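Local coordinates for major capsid protein (Paramecium bursaria Chlorella virus 1, PDB 5TIP), which self-assembles as trimers into the icosahedral shell of a large DNA virus, supplying 5040 copies to a capsid about 190 nm across, at residues 41-46 against 203-208; 67-72 against 152-157; 258-263 against 416-421; 339-344 against 357-362. All coordinates share one frame; numbering follows the deposited sequence.

Interaction 1: residues 41-46 against 203-208; sequences IQQTIN and VWVDYI
Over one face of the Trp204 indole lies Gln42: its CB sits 3.4 Å from the centroid of the six-membered ring, almost on the ring normal, in a CH-pi contact. Beyond CB the chain stays extended, with CG anti to the backbone N (chi1 -172°), and the amide stacks on the indole with the two planes 14° apart. The Tyr207 ring has Val205 CG1 over one face, toward the rim, and Gln43 NE2 at its edge. That amide nitrogen gives a bent hydrogen bond to Tyr207 OH, 2.8 Å long, and a weak one back to Ile41 O. Ile41 lays CB and CD1 against Tyr207 CD1 and CE1, and further along Ile45 CD1 meets Val203 CG2 at 3.7 Å.

Between the strands Ile41 N bonds to Val205 O (2.8 Å) and Val205 N to Ile41 O, an antiparallel hydrogen-bonded pair; Gln43 N adds a bond to Val203 O. The Tyr207 hydroxyl also bonds to Ser60 O, while Gln43 OE1 takes Ser60 N. A buried amide and phenol are thus satisfied together, and the indole on which Gln42 stacks also meets Arg328 of the second subunit in a cation-pi contact, tying this strand pair to the trimer interface.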
# COMPACT_ATOMS: atom_id res chain seq x y z
N ILE A 41 22.61 -12.17 14.26
CA ILE A 41 23.94 -12.68 14.56
C ILE A 41 24.58 -13.15 13.26
O ILE A 41 23.95 -13.86 12.47
CB ILE A 41 23.89 -13.83 15.59
CG1 ILE A 41 23.24 -13.34 16.88
CG2 ILE A 41 25.28 -14.37 15.85
CD1 ILE A 41 23.10 -14.40 17.95
N GLN A 42 25.83 -12.75 13.04
CA GLN A 42 26.53 -13.06 11.80
C GLN A 42 26.98 -14.52 11.79
O GLN A 42 27.33 -15.09 12.83
CB GLN A 42 27.74 -12.14 11.63
CG GLN A 42 28.42 -12.26 10.28
CD GLN A 42 29.60 -11.32 10.14
OE1 GLN A 42 29.99 -10.65 11.10
NE2 GLN A 42 30.18 -11.27 8.95
N GLN A 43 26.98 -15.11 10.60
CA GLN A 43 27.34 -16.50 10.40
C GLN A 43 28.71 -16.61 9.76
O GLN A 43 29.24 -15.66 9.18
CB GLN A 43 26.31 -17.22 9.53
CG GLN A 43 24.89 -17.17 10.06
CD GLN A 43 24.73 -17.88 11.39
OE1 GLN A 43 25.07 -19.06 11.53
NE2 GLN A 43 24.23 -17.16 12.39
N THR A 44 29.29 -17.81 9.86
CA THR A 44 30.56 -18.12 9.22
C THR A 44 30.29 -18.70 7.84
O THR A 44 29.52 -19.65 7.70
CB THR A 44 31.37 -19.10 10.07
OG1 THR A 44 31.62 -18.53 11.36
CG2 THR A 44 32.71 -19.40 9.40
N ILE A 45 30.93 -18.13 6.82
CA ILE A 45 30.77 -18.58 5.44
C ILE A 45 31.92 -19.51 5.10
O ILE A 45 33.09 -19.14 5.25
CB ILE A 45 30.71 -17.38 4.47
CG1 ILE A 45 29.51 -16.49 4.79
CG2 ILE A 45 30.65 -17.87 3.03
CD1 ILE A 45 29.35 -15.32 3.86
N ASN A 46 31.59 -20.71 4.65
CA ASN A 46 32.58 -21.71 4.27
C ASN A 46 32.79 -21.68 2.76
O ASN A 46 31.83 -21.75 1.99
CB ASN A 46 32.15 -23.11 4.71
CG ASN A 46 32.05 -23.24 6.22
OD1 ASN A 46 31.00 -23.59 6.76
ND2 ASN A 46 33.16 -22.97 6.91
N VAL A 203 26.57 -13.35 5.96
CA VAL A 203 25.25 -13.91 6.20
C VAL A 203 24.85 -13.58 7.63
O VAL A 203 25.63 -13.82 8.57
CB VAL A 203 25.22 -15.43 5.96
CG1 VAL A 203 23.82 -15.98 6.19
CG2 VAL A 203 25.70 -15.75 4.56
N TRP A 204 23.66 -13.03 7.81
CA TRP A 204 23.15 -12.64 9.11
C TRP A 204 21.82 -13.33 9.36
O TRP A 204 20.94 -13.32 8.49
CB TRP A 204 23.00 -11.12 9.20
CG TRP A 204 24.31 -10.40 9.14
CD1 TRP A 204 25.04 -10.14 8.02
CD2 TRP A 204 25.05 -9.86 10.24
NE1 TRP A 204 26.19 -9.47 8.35
CE2 TRP A 204 26.22 -9.28 9.71
CE3 TRP A 204 24.83 -9.81 11.62
CZ2 TRP A 204 27.17 -8.66 10.51
CZ3 TRP A 204 25.78 -9.19 12.41
CH2 TRP A 204 26.93 -8.63 11.86
N VAL A 205 21.67 -13.94 10.54
CA VAL A 205 20.48 -14.69 10.92
C VAL A 205 19.89 -14.06 12.17
O VAL A 205 20.62 -13.76 13.12
CB VAL A 205 20.80 -16.18 11.14
CG1 VAL A 205 19.57 -16.92 11.63
CG2 VAL A 205 21.32 -16.80 9.87
N ASP A 206 18.58 -13.85 12.16
CA ASP A 206 17.87 -13.29 13.31
C ASP A 206 17.42 -14.42 14.23
O ASP A 206 16.65 -15.29 13.82
CB ASP A 206 16.66 -12.46 12.85
CG ASP A 206 17.06 -11.11 12.29
OD1 ASP A 206 17.82 -11.08 11.30
OD2 ASP A 206 16.60 -10.09 12.83
N TYR A 207 17.91 -14.40 15.46
CA TYR A 207 17.60 -15.43 16.44
C TYR A 207 16.55 -14.95 17.42
O TYR A 207 16.47 -13.76 17.75
CB TYR A 207 18.86 -15.85 17.21
CG TYR A 207 19.87 -16.61 16.39
CD1 TYR A 207 20.78 -15.94 15.58
CD2 TYR A 207 19.93 -18.00 16.42
CE1 TYR A 207 21.71 -16.62 14.83
CE2 TYR A 207 20.86 -18.69 15.66
CZ TYR A 207 21.75 -18.00 14.87
OH TYR A 207 22.68 -18.68 14.12
N ILE A 208 15.72 -15.88 17.88
CA ILE A 208 14.71 -15.61 18.90
C ILE A 208 15.14 -16.30 20.19
O ILE A 208 15.40 -17.51 20.20
CB ILE A 208 13.32 -16.11 18.46
CG1 ILE A 208 12.94 -15.53 17.09
CG2 ILE A 208 12.28 -15.75 19.51
CD1 ILE A 208 12.75 -14.03 17.10
O HOH W 1 29.16 -13.95 7.47

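Interaction 2: residues 67-72 against 152-157; sequences TDIVVE and FFFNQT
Ile69 brings its CD1 to the edge of the Phe154 ring, close to the ring plane, 3.6 Å from CE2, while its CG1 lies against the amide of Asn155. In Phe154, CG takes the crowded position between its backbone N and carbonyl carbon (chi1 64°). Asn155 CG lies over one face of the ring, toward the rim, and Phe153 CE1 comes in at the edge; in turn, Phe154 CD1 stands over the centre of the Phe153 ring.

The polar link is the carboxamide of Asn155. ND2 donates to Thr67 O, which lies near the amide plane; the modelled separation of 2.5 Å is very short, so the exact length is doubtful. At the other end OD1 accepts Phe152 N at 2.9 Å, on a lone pair, while Asn155 N bonds to Phe152 O. With both ends of the amide engaged, its flip is fixed, and the amide ties the 152-155 turn to the carbonyl of Thr67. Two carbonyls approach without a bond, Thr67 O and Phe154 O, 3.1 Å apart, and the latter also receives a CA-H...O contact from Thr67 CA.

In the first jelly roll, strand 65-76 runs between strands 200-210 and 143-149, and the short, weakly bonded helix 153-156 sits against its start. Leu97 of strand 92-99 packs against Phe152, Phe153 and Phe154, and Leu174 of strand 172-178 meets Ile69, so the contact lies between the two sheets.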
# COMPACT_ATOMS: atom_id res chain seq x y z
N THR A 67 14.42 -16.63 12.42
CA THR A 67 13.40 -16.05 11.56
C THR A 67 14.03 -15.46 10.30
O THR A 67 14.26 -16.17 9.32
CB THR A 67 12.60 -14.98 12.31
OG1 THR A 67 13.49 -13.98 12.81
CG2 THR A 67 11.84 -15.60 13.47
N ASP A 68 14.32 -14.16 10.32
CA ASP A 68 14.84 -13.49 9.14
C ASP A 68 16.29 -13.88 8.89
O ASP A 68 17.07 -14.06 9.82
CB ASP A 68 14.73 -11.97 9.31
CG ASP A 68 13.31 -11.52 9.58
OD1 ASP A 68 12.38 -12.03 8.91
OD2 ASP A 68 13.12 -10.67 10.48
N ILE A 69 16.64 -14.01 7.61
CA ILE A 69 18.01 -14.24 7.18
C ILE A 69 18.32 -13.28 6.04
O ILE A 69 17.58 -13.23 5.05
CB ILE A 69 18.24 -15.70 6.73
CG1 ILE A 69 18.01 -16.66 7.89
CG2 ILE A 69 19.65 -15.86 6.17
CD1 ILE A 69 18.34 -18.10 7.57
N VAL A 70 19.40 -12.51 6.17
CA VAL A 70 19.79 -11.51 5.19
C VAL A 70 21.21 -11.80 4.73
O VAL A 70 22.09 -12.09 5.55
CB VAL A 70 19.67 -10.08 5.75
CG1 VAL A 70 20.08 -9.06 4.70
CG2 VAL A 70 18.26 -9.81 6.24
N VAL A 71 21.43 -11.73 3.42
CA VAL A 71 22.75 -11.87 2.82
C VAL A 71 23.24 -10.49 2.42
O VAL A 71 22.59 -9.81 1.61
CB VAL A 71 22.73 -12.82 1.62
CG1 VAL A 71 24.11 -12.92 0.98
CG2 VAL A 71 22.23 -14.20 2.03
N GLU A 72 24.36 -10.06 2.98
CA GLU A 72 24.94 -8.77 2.67
C GLU A 72 26.01 -8.92 1.59
O GLU A 72 26.88 -9.79 1.69
CB GLU A 72 25.54 -8.12 3.92
CG GLU A 72 24.51 -7.77 4.99
CD GLU A 72 25.09 -6.93 6.11
OE1 GLU A 72 26.28 -6.55 6.02
OE2 GLU A 72 24.37 -6.66 7.09
N PHE A 152 12.37 -17.95 2.50
CA PHE A 152 11.92 -19.28 2.84
C PHE A 152 10.75 -19.19 3.82
O PHE A 152 10.33 -18.10 4.22
CB PHE A 152 13.08 -20.10 3.41
CG PHE A 152 14.15 -20.41 2.40
CD1 PHE A 152 13.88 -21.20 1.30
CD2 PHE A 152 15.43 -19.91 2.56
CE1 PHE A 152 14.87 -21.48 0.37
CE2 PHE A 152 16.42 -20.18 1.64
CZ PHE A 152 16.14 -20.97 0.54
N PHE A 153 10.21 -20.34 4.22
CA PHE A 153 8.98 -20.35 5.00
C PHE A 153 9.16 -19.67 6.35
O PHE A 153 8.26 -18.95 6.82
CB PHE A 153 8.46 -21.78 5.17
CG PHE A 153 9.38 -22.68 5.95
CD1 PHE A 153 10.37 -23.39 5.30
CD2 PHE A 153 9.25 -22.81 7.32
CE1 PHE A 153 11.22 -24.22 6.01
CE2 PHE A 153 10.09 -23.64 8.04
CZ PHE A 153 11.08 -24.35 7.38
N PHE A 154 10.31 -19.87 6.99
CA PHE A 154 10.54 -19.26 8.29
C PHE A 154 11.07 -17.83 8.19
O PHE A 154 11.29 -17.19 9.22
CB PHE A 154 11.51 -20.11 9.12
CG PHE A 154 12.89 -20.21 8.54
CD1 PHE A 154 13.18 -21.13 7.55
CD2 PHE A 154 13.91 -19.40 9.02
CE1 PHE A 154 14.45 -21.22 7.02
CE2 PHE A 154 15.19 -19.50 8.50
CZ PHE A 154 15.46 -20.41 7.50
N ASN A 155 11.28 -17.32 6.98
CA ASN A 155 11.71 -15.94 6.79
C ASN A 155 10.55 -14.98 6.59
O ASN A 155 10.75 -13.76 6.72
CB ASN A 155 12.64 -15.83 5.59
CG ASN A 155 13.85 -16.73 5.69
OD1 ASN A 155 14.20 -17.43 4.75
ND2 ASN A 155 14.50 -16.71 6.85
N GLN A 156 9.36 -15.48 6.27
CA GLN A 156 8.25 -14.61 5.88
C GLN A 156 7.22 -14.40 6.97
O GLN A 156 6.40 -13.47 6.86
CB GLN A 156 7.56 -15.18 4.63
CG GLN A 156 8.50 -15.39 3.46
CD GLN A 156 7.76 -15.57 2.15
OE1 GLN A 156 7.44 -14.59 1.47
NE2 GLN A 156 7.49 -16.82 1.79
N THR A 157 7.22 -15.22 8.02
CA THR A 157 6.29 -15.02 9.12
C THR A 157 6.91 -15.60 10.38
O THR A 157 7.44 -16.72 10.34
CB THR A 157 4.93 -15.66 8.85
OG1 THR A 157 4.15 -15.68 10.06
CG2 THR A 157 5.08 -17.08 8.32

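Interaction 3: residues 258-263 against 416-421; sequences TKYLAW and YAKNYN
Lys259 NZ is gripped from several directions: Glu228 OE2 makes a salt bridge, Pro359 O and Gly361 O accept hydrogen bonds, and Tyr420 OH across the contact adds a weak one at 3.3 Å. The strands are an antiparallel pair, axes 173° apart, in the second jelly roll of a double jelly-roll capsid protein. The Lys259 chain crosses the Tyr420 side chain at about a right angle, CG reaching CE2 at 3.4 Å, and the bend at chi3 (61°) places CE beside the hydroxyl, whose stronger partner is Arg362 O. Lys418 NZ takes the other oxygen of Glu228, so one carboxylate probably offsets two buried like charges.

From Thr258 opposite Asn419 to Leu261 opposite Ala417, one strand advances three residues and the other two: a beta bulge, with Lys259 in near-helical backbone angles. Lys259 N still bonds to Lys418 O at 2.7 Å, and regular pairing returns where Ala262 N reaches Tyr416 O at 3.0 Å. Tyr260 and Lys418 lie side by side pointing the same way, the lysine CB over one face of the ring, 3.8 Å from its centroid. On the other face of the sheet, Leu261 CD2 touches Ala417 CB at 3.7 Å.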
# COMPACT_ATOMS: atom_id res chain seq x y z
N THR A 258 -0.89 -27.27 -4.47
CA THR A 258 -0.21 -26.10 -5.02
C THR A 258 -1.11 -24.88 -4.92
O THR A 258 -2.29 -24.93 -5.28
CB THR A 258 0.18 -26.35 -6.48
OG1 THR A 258 1.07 -27.47 -6.55
CG2 THR A 258 0.86 -25.13 -7.07
N LYS A 259 -0.55 -23.77 -4.43
CA LYS A 259 -1.31 -22.53 -4.28
C LYS A 259 -1.51 -21.82 -5.61
O LYS A 259 -2.61 -21.35 -5.90
CB LYS A 259 -0.61 -21.60 -3.29
CG LYS A 259 -0.18 -22.26 -2.00
CD LYS A 259 0.60 -21.28 -1.13
CE LYS A 259 -0.25 -20.08 -0.76
NZ LYS A 259 0.49 -19.15 0.14
N TYR A 260 -0.46 -21.72 -6.42
CA TYR A 260 -0.53 -20.97 -7.66
C TYR A 260 0.58 -21.43 -8.59
O TYR A 260 1.55 -22.08 -8.18
CB TYR A 260 -0.44 -19.46 -7.41
CG TYR A 260 0.82 -19.03 -6.68
CD1 TYR A 260 1.99 -18.75 -7.37
CD2 TYR A 260 0.83 -18.89 -5.30
CE1 TYR A 260 3.14 -18.36 -6.71
CE2 TYR A 260 1.97 -18.49 -4.62
CZ TYR A 260 3.12 -18.23 -5.33
OH TYR A 260 4.26 -17.83 -4.67
N LEU A 261 0.43 -21.08 -9.87
CA LEU A 261 1.47 -21.23 -10.87
C LEU A 261 1.90 -19.85 -11.36
O LEU A 261 1.06 -18.99 -11.61
CB LEU A 261 1.00 -22.08 -12.05
CG LEU A 261 0.54 -23.51 -11.77
CD1 LEU A 261 0.17 -24.20 -13.07
CD2 LEU A 261 1.62 -24.28 -11.03
N ALA A 262 3.21 -19.65 -11.49
CA ALA A 262 3.76 -18.41 -12.01
C ALA A 262 4.81 -18.74 -13.06
O ALA A 262 5.64 -19.63 -12.86
CB ALA A 262 4.38 -17.56 -10.90
N TRP A 263 4.77 -18.03 -14.19
CA TRP A 263 5.71 -18.31 -15.26
C TRP A 263 6.06 -17.03 -16.00
O TRP A 263 5.38 -16.01 -15.89
CB TRP A 263 5.15 -19.38 -16.22
CG TRP A 263 3.97 -18.96 -17.04
CD1 TRP A 263 3.99 -18.51 -18.33
CD2 TRP A 263 2.59 -18.97 -16.64
NE1 TRP A 263 2.71 -18.23 -18.75
CE2 TRP A 263 1.83 -18.51 -17.73
CE3 TRP A 263 1.93 -19.31 -15.46
CZ2 TRP A 263 0.45 -18.38 -17.68
CZ3 TRP A 263 0.55 -19.19 -15.41
CH2 TRP A 263 -0.17 -18.73 -16.51
N TYR A 416 6.99 -21.82 -12.32
CA TYR A 416 7.14 -22.00 -10.89
C TYR A 416 5.83 -22.45 -10.27
O TYR A 416 4.74 -22.11 -10.76
CB TYR A 416 7.62 -20.71 -10.21
CG TYR A 416 8.95 -20.21 -10.72
CD1 TYR A 416 10.14 -20.74 -10.24
CD2 TYR A 416 9.01 -19.22 -11.69
CE1 TYR A 416 11.36 -20.29 -10.71
CE2 TYR A 416 10.23 -18.77 -12.17
CZ TYR A 416 11.39 -19.31 -11.67
OH TYR A 416 12.61 -18.86 -12.14
N ALA A 417 5.94 -23.23 -9.20
CA ALA A 417 4.78 -23.68 -8.44
C ALA A 417 5.09 -23.56 -6.96
O ALA A 417 6.17 -23.98 -6.51
CB ALA A 417 4.41 -25.13 -8.79
N LYS A 418 4.15 -23.00 -6.21
CA LYS A 418 4.28 -22.86 -4.76
C LYS A 418 3.31 -23.85 -4.13
O LYS A 418 2.11 -23.77 -4.33
CB LYS A 418 3.96 -21.43 -4.31
CG LYS A 418 4.66 -21.02 -3.03
CD LYS A 418 6.17 -21.06 -3.19
CE LYS A 418 6.87 -20.01 -2.35
NZ LYS A 418 6.39 -20.00 -0.94
N ASN A 419 3.85 -24.78 -3.36
CA ASN A 419 3.05 -25.83 -2.75
C ASN A 419 3.21 -25.79 -1.23
O ASN A 419 4.09 -25.13 -0.69
CB ASN A 419 3.45 -27.21 -3.28
CG ASN A 419 4.85 -27.61 -2.87
OD1 ASN A 419 5.82 -27.31 -3.57
ND2 ASN A 419 4.96 -28.30 -1.74
N TYR A 420 2.33 -26.53 -0.56
CA TYR A 420 2.41 -26.71 0.88
C TYR A 420 3.03 -28.06 1.21
O TYR A 420 2.96 -29.01 0.43
CB TYR A 420 1.03 -26.62 1.53
CG TYR A 420 0.52 -25.21 1.71
CD1 TYR A 420 1.07 -24.37 2.68
CD2 TYR A 420 -0.51 -24.71 0.93
CE1 TYR A 420 0.62 -23.08 2.86
CE2 TYR A 420 -0.98 -23.42 1.11
CZ TYR A 420 -0.41 -22.61 2.07
OH TYR A 420 -0.87 -21.32 2.24
N ASN A 421 3.66 -28.13 2.38
CA ASN A 421 4.19 -29.38 2.90
C ASN A 421 4.19 -29.28 4.42
O ASN A 421 3.95 -28.21 4.99
CB ASN A 421 5.59 -29.67 2.35
CG ASN A 421 5.92 -31.15 2.35
OD1 ASN A 421 5.54 -31.89 3.27
ND2 ASN A 421 6.62 -31.60 1.32

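Interaction 4: residues 339-344 against 357-362; sequences YQSIGG and LKPAGR
Van der Waals packing carries this contact, and Pro359 is its centre. The proline CD lies 3.3 Å from Ser341 O and 3.6 Å from Ser341 CB, so CD and CG of the proline sit against Ser341, the last residue of helix 330-341. Ile342 adds a looser apolar touch, CG1 to Pro359 CG at 4.3 Å. Ser341 OG also lies near the proline CG, but its hydrogen bond goes back along the helix to Gln337 O: chi1 of 62° sets the hydroxyl between the backbone N and the carbonyl carbon, turned toward its own helix.

No direct hydrogen bond crosses between 339-344 and 357-362; two waters lie between them. One is 3.0 Å from both Gln340 O and Leu357 O. The other accepts Ala360 N at 2.9 Å and stands close to Ser341 O, at a spacing too short to trust.

Within 357-362, Gly361 N bonds to Lys358 O at 3.1 Å and closes a type I turn with Pro359 and Ala360 in the middle. Gly343, with positive phi (90°), leads the chain off the helix. Around the pair, Tyr339 OH bonds to Arg120 of the third subunit, and Leu357 packs on Ile38 of the third subunit and Phe25 of the second. A helix C-terminus thus rests on a proline-bearing beta turn, in a connection of the second jelly roll that faces the trimer interface.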
# COMPACT_ATOMS: atom_id res chain seq x y z
N TYR A 339 -4.87 -8.82 -10.13
CA TYR A 339 -5.85 -7.89 -9.57
C TYR A 339 -6.81 -8.60 -8.63
O TYR A 339 -7.15 -8.06 -7.57
CB TYR A 339 -6.63 -7.20 -10.70
CG TYR A 339 -7.75 -6.31 -10.20
CD1 TYR A 339 -7.52 -4.98 -9.87
CD2 TYR A 339 -9.05 -6.80 -10.08
CE1 TYR A 339 -8.54 -4.17 -9.41
CE2 TYR A 339 -10.08 -5.99 -9.62
CZ TYR A 339 -9.82 -4.67 -9.29
OH TYR A 339 -10.84 -3.87 -8.84
N GLN A 340 -7.24 -9.81 -8.98
CA GLN A 340 -8.25 -10.51 -8.21
C GLN A 340 -7.70 -11.17 -6.95
O GLN A 340 -8.47 -11.43 -6.02
CB GLN A 340 -8.94 -11.57 -9.07
CG GLN A 340 -9.83 -10.99 -10.16
CD GLN A 340 -10.48 -12.06 -11.01
OE1 GLN A 340 -10.00 -13.20 -11.07
NE2 GLN A 340 -11.57 -11.71 -11.68
N SER A 341 -6.39 -11.45 -6.89
CA SER A 341 -5.85 -12.25 -5.81
C SER A 341 -4.66 -11.63 -5.08
O SER A 341 -4.31 -12.13 -4.00
CB SER A 341 -5.43 -13.64 -6.33
OG SER A 341 -4.41 -13.53 -7.31
N ILE A 342 -4.04 -10.58 -5.61
CA ILE A 342 -2.86 -9.97 -5.01
C ILE A 342 -3.13 -8.51 -4.63
O ILE A 342 -2.94 -8.12 -3.47
CB ILE A 342 -1.63 -10.07 -5.94
CG1 ILE A 342 -1.27 -11.54 -6.18
CG2 ILE A 342 -0.45 -9.33 -5.33
CD1 ILE A 342 -0.09 -11.72 -7.11
N GLY A 343 -3.56 -7.70 -5.59
CA GLY A 343 -3.84 -6.31 -5.32
C GLY A 343 -2.67 -5.37 -5.51
O GLY A 343 -2.60 -4.34 -4.84
N GLY A 344 -1.74 -5.70 -6.41
CA GLY A 344 -0.64 -4.82 -6.73
C GLY A 344 -0.62 -4.50 -8.21
O GLY A 344 -1.67 -4.29 -8.82
N LEU A 357 -7.49 -18.24 -2.93
CA LEU A 357 -8.13 -16.93 -2.86
C LEU A 357 -7.14 -15.85 -2.47
O LEU A 357 -7.25 -14.71 -2.93
CB LEU A 357 -9.29 -16.98 -1.86
CG LEU A 357 -10.44 -17.93 -2.21
CD1 LEU A 357 -11.34 -18.13 -1.01
CD2 LEU A 357 -11.23 -17.41 -3.40
N LYS A 358 -6.16 -16.18 -1.63
CA LYS A 358 -5.12 -15.24 -1.19
C LYS A 358 -3.77 -15.94 -1.31
O LYS A 358 -3.24 -16.46 -0.32
CB LYS A 358 -5.37 -14.76 0.23
CG LYS A 358 -6.69 -14.02 0.43
CD LYS A 358 -6.86 -13.54 1.86
CE LYS A 358 -6.08 -12.25 2.12
NZ LYS A 358 -4.61 -12.46 2.25
N PRO A 359 -3.18 -15.96 -2.51
CA PRO A 359 -1.91 -16.67 -2.68
C PRO A 359 -0.76 -16.08 -1.89
O PRO A 359 0.19 -16.80 -1.55
CB PRO A 359 -1.66 -16.58 -4.20
CG PRO A 359 -2.43 -15.37 -4.63
CD PRO A 359 -3.65 -15.35 -3.76
N ALA A 360 -0.80 -14.78 -1.58
CA ALA A 360 0.27 -14.16 -0.81
C ALA A 360 0.12 -14.35 0.69
O ALA A 360 1.02 -13.97 1.44
CB ALA A 360 0.34 -12.66 -1.13
N GLY A 361 -0.99 -14.94 1.12
CA GLY A 361 -1.23 -15.18 2.53
C GLY A 361 -0.71 -16.55 2.94
O GLY A 361 -0.83 -17.51 2.20
N ARG A 362 -0.14 -16.63 4.13
CA ARG A 362 0.39 -17.89 4.63
C ARG A 362 -0.71 -18.91 4.88
O ARG A 362 -0.53 -20.10 4.67
CB ARG A 362 1.22 -17.66 5.89
CG ARG A 362 2.30 -16.61 5.71
CD ARG A 362 3.56 -17.18 5.09
NE ARG A 362 3.39 -17.58 3.70
CZ ARG A 362 3.54 -16.76 2.66
NH1 ARG A 362 3.88 -15.50 2.86
NH2 ARG A 362 3.35 -17.20 1.43
O HOH W 2 -9.40 -14.08 -4.98
O HOH W 3 -2.84 -12.71 -2.04

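In the fold
Interactions 1 and 2 belong to the first jelly roll, 3 and 4 to the second, as in the double jelly-roll fold. The first pair share a sheet, strand 200-210 bonding to strand 65-76 through Asp206 N to Asp68 O; the second pair meet where Tyr260 packs on Pro359. Interactions 1, 2 and 3 are buried, 4 is at the surface. Both 1 and 3 are antiparallel strand pairs with backbone bonds, 3 adding lysines held by a carboxylate and carbonyls; 2 sets a short helix on a strand through one side-chain amide bond, and 4 relies on proline packing, with waters between. Thr157 against Arg362 joins 2 to 4 across the two jelly rolls, and only 3 has no neighbouring subunit touching its segments.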